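Local coordinates for protein putative N-acetylmuramoyl-L-alanine amidase,autolysin cwp6 (Peptoclostridium difficile, PDB 5J72) that probably cleaves the amide bond between N-acetylmuramic acid and L-alanine in peptidoglycan as a zinc-dependent autolysin held in the clostridial cell wall by CWB2 modules, at residues 554-562 with 596-604. Numbering follows the deposited sequence.
Sequences TTKTAASNI and NYPAILVEC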
loop_
_atom_site.group_PDB
_atom_site.type_symbol
_atom_site.label_atom_id
_atom_site.label_comp_id
_atom_site.label_asym_id
_atom_site.label_seq_id
_atom_site.Cartn_x
_atom_site.Cartn_y
_atom_site.Cartn_z
ATOM N N THR A 554 -16.995 25.334 -25.665
ATOM C CA THR A 554 -16.173 24.511 -24.777
ATOM C C THR A 554 -16.136 23.047 -25.198
ATOM O O THR A 554 -15.051 22.494 -25.239
ATOM C CB THR A 554 -16.691 24.632 -23.331
ATOM O OG1 THR A 554 -16.713 26.024 -22.974
ATOM C CG2 THR A 554 -15.795 23.880 -22.310
ATOM N N THR A 555 -17.281 22.411 -25.556
ATOM C CA THR A 555 -17.217 20.973 -25.871
ATOM C C THR A 555 -16.592 20.708 -27.181
ATOM O O THR A 555 -16.015 19.651 -27.406
ATOM C CB THR A 555 -18.623 20.288 -25.742
ATOM O OG1 THR A 555 -19.464 20.673 -26.836
ATOM C CG2 THR A 555 -19.305 20.682 -24.463
ATOM N N LYS A 556 -16.684 21.651 -28.109
ATOM C CA LYS A 556 -15.987 21.436 -29.386
ATOM C C LYS A 556 -14.429 21.562 -29.162
ATOM O O LYS A 556 -13.661 20.823 -29.753
ATOM C CB LYS A 556 -16.441 22.525 -30.422
ATOM C CG LYS A 556 -15.917 22.181 -31.800
ATOM C CD LYS A 556 -16.337 23.269 -32.834
ATOM C CE LYS A 556 -16.137 22.717 -34.250
ATOM N NZ LYS A 556 -16.719 23.654 -35.248
ATOM N N THR A 557 -14.004 22.536 -28.349
ATOM C CA THR A 557 -12.574 22.705 -28.070
ATOM C C THR A 557 -12.073 21.446 -27.318
ATOM O O THR A 557 -11.009 20.898 -27.647
ATOM C CB THR A 557 -12.364 23.946 -27.218
ATOM O OG1 THR A 557 -12.819 25.094 -27.977
ATOM C CG2 THR A 557 -10.903 24.136 -26.836
ATOM N N ALA A 558 -12.855 21.010 -26.332
ATOM C CA ALA A 558 -12.501 19.812 -25.531
ATOM C C ALA A 558 -12.348 18.638 -26.456
ATOM O O ALA A 558 -11.341 17.947 -26.416
ATOM C CB ALA A 558 -13.610 19.543 -24.506
ATOM N N ALA A 559 -13.308 18.395 -27.366
ATOM C CA ALA A 559 -13.196 17.213 -28.232
ATOM C C ALA A 559 -12.006 17.293 -29.186
ATOM O O ALA A 559 -11.362 16.279 -29.484
ATOM C CB ALA A 559 -14.524 17.037 -29.044
ATOM N N SER A 560 -11.701 18.536 -29.695
ATOM C CA SER A 560 -10.559 18.721 -30.623
ATOM C C SER A 560 -9.240 18.471 -29.891
ATOM O O SER A 560 -8.395 17.738 -30.415
ATOM C CB SER A 560 -10.523 20.148 -31.176
ATOM O OG SER A 560 -11.835 20.455 -31.632
ATOM N N ASN A 561 -9.098 19.047 -28.671
ATOM C CA ASN A 561 -7.865 18.837 -27.866
ATOM C C ASN A 561 -7.642 17.366 -27.575
ATOM O O ASN A 561 -6.546 16.850 -27.791
ATOM C CB ASN A 561 -7.974 19.600 -26.565
ATOM C CG ASN A 561 -7.858 21.073 -26.736
ATOM O OD1 ASN A 561 -7.309 21.473 -27.758
ATOM N ND2 ASN A 561 -8.358 21.917 -25.823
ATOM N N ILE A 562 -8.686 16.637 -27.083
ATOM C CA ILE A 562 -8.493 15.186 -26.737
ATOM C C ILE A 562 -8.196 14.380 -27.941
ATOM O O ILE A 562 -7.324 13.498 -27.931
ATOM C CB ILE A 562 -9.794 14.678 -26.000
ATOM C CG1 ILE A 562 -9.908 15.420 -24.646
ATOM C CG2 ILE A 562 -9.750 13.136 -25.847
ATOM C CD1 ILE A 562 -11.295 15.346 -24.003
ATOM N N ASN A 596 -25.939 20.001 -17.575
ATOM C CA ASN A 596 -25.955 21.474 -17.582
ATOM C C ASN A 596 -24.525 22.001 -17.714
ATOM O O ASN A 596 -24.333 23.211 -17.709
ATOM C CB ASN A 596 -26.532 21.998 -16.296
ATOM C CG ASN A 596 -27.968 21.612 -16.141
ATOM O OD1 ASN A 596 -28.421 21.407 -15.012
ATOM N ND2 ASN A 596 -28.739 21.503 -17.204
ATOM N N TYR A 597 -23.513 21.096 -17.813
ATOM C CA TYR A 597 -22.120 21.512 -17.906
ATOM C C TYR A 597 -21.504 20.980 -19.153
ATOM O O TYR A 597 -22.065 20.072 -19.783
ATOM C CB TYR A 597 -21.364 21.078 -16.621
ATOM C CG TYR A 597 -22.013 21.797 -15.471
ATOM C CD1 TYR A 597 -21.643 23.099 -15.147
ATOM C CD2 TYR A 597 -23.091 21.249 -14.810
ATOM C CE1 TYR A 597 -22.350 23.837 -14.209
ATOM C CE2 TYR A 597 -23.811 21.981 -13.867
ATOM C CZ TYR A 597 -23.434 23.276 -13.571
ATOM O OH TYR A 597 -24.135 24.006 -12.639
ATOM N N PRO A 598 -20.366 21.527 -19.581
ATOM C CA PRO A 598 -19.723 21.042 -20.810
ATOM C C PRO A 598 -19.443 19.504 -20.707
ATOM O O PRO A 598 -18.887 19.052 -19.718
ATOM C CB PRO A 598 -18.432 21.875 -20.887
ATOM C CG PRO A 598 -18.621 22.974 -19.984
ATOM C CD PRO A 598 -19.485 22.450 -18.858
ATOM N N ALA A 599 -19.793 18.757 -21.756
ATOM C CA ALA A 599 -19.705 17.303 -21.759
ATOM C C ALA A 599 -19.385 16.764 -23.090
ATOM O O ALA A 599 -19.863 17.298 -24.084
ATOM C CB ALA A 599 -21.059 16.718 -21.312
ATOM N N ILE A 600 -18.565 15.720 -23.161
ATOM C CA ILE A 600 -18.213 15.069 -24.406
ATOM C C ILE A 600 -18.183 13.594 -24.144
ATOM O O ILE A 600 -18.138 13.157 -22.973
ATOM C CB ILE A 600 -16.827 15.446 -24.953
ATOM C CG1 ILE A 600 -15.753 15.169 -23.832
ATOM C CG2 ILE A 600 -16.802 16.979 -25.351
ATOM C CD1 ILE A 600 -14.362 15.274 -24.358
ATOM N N LEU A 601 -18.166 12.817 -25.211
ATOM C CA LEU A 601 -18.080 11.388 -25.097
ATOM C C LEU A 601 -17.035 10.907 -26.047
ATOM O O LEU A 601 -17.137 11.053 -27.264
ATOM C CB LEU A 601 -19.416 10.677 -25.346
ATOM C CG LEU A 601 -19.440 9.150 -25.159
ATOM C CD1 LEU A 601 -20.830 8.734 -24.722
ATOM C CD2 LEU A 601 -19.064 8.369 -26.395
ATOM N N VAL A 602 -15.991 10.311 -25.489
ATOM C CA VAL A 602 -14.864 9.818 -26.243
ATOM C C VAL A 602 -15.034 8.381 -26.602
ATOM O O VAL A 602 -15.254 7.569 -25.716
ATOM C CB VAL A 602 -13.559 9.948 -25.394
ATOM C CG1 VAL A 602 -12.341 9.447 -26.180
ATOM C CG2 VAL A 602 -13.369 11.406 -24.944
ATOM N N GLU A 603 -14.940 8.036 -27.926
ATOM C CA GLU A 603 -14.951 6.634 -28.345
ATOM C C GLU A 603 -13.499 6.389 -28.658
ATOM O O GLU A 603 -13.059 6.650 -29.805
ATOM C CB GLU A 603 -15.805 6.432 -29.598
ATOM C CG GLU A 603 -17.257 6.745 -29.286
ATOM C CD GLU A 603 -17.979 5.518 -28.710
ATOM O OE1 GLU A 603 -17.326 4.504 -28.442
ATOM O OE2 GLU A 603 -19.201 5.589 -28.534
ATOM N N CYS A 604 -12.717 5.918 -27.653
ATOM C CA CYS A 604 -11.262 5.753 -27.769
ATOM C C CYS A 604 -10.756 5.024 -28.981
ATOM O O CYS A 604 -9.747 5.406 -29.568
ATOM C CB CYS A 604 -10.729 5.048 -26.519
ATOM S SG CYS A 604 -11.203 5.888 -24.987
#
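In the zinc-amidase domain, helix 554-569 packs on one face of the mixed six-stranded sheet, and Thr555, Ala558 and Ile562 face strand 599-606. The segment axes run 8.0 Å apart at 28°, so helix and strand point roughly the same way. Ile600 buries the largest area of any residue in the contact, 86 Å². With chi1 at 55° its CG2 stands anti to the carbonyl carbon, and this methyl lies 3.5 Å from Thr555 O and 4.2 Å from Ala558 CB; small Ala558, with Ala559 flanking, lets it nestle close to the helix backbone. Beyond it Ile562 CG2 meets Val602 CG2 at 4.1 Å, alternate strand residues thus facing the helix. This is the α/β layering of Amidase_3 enzymes; Val602 lies about 6 Å, side chain to side chain, from the zinc ligand His530. At the other end Thr555 suits a boundary: CG2 rests 3.4 Å from Ala599 N, while OG1 hydrogen-bonds to Asp549 and to the backbone N of Lys546. Ala599 O is buried without a partner. Pro598 leads into the strand, and Thr554 CG2 packs on its CB at 3.6 Å where the helix start meets solvent.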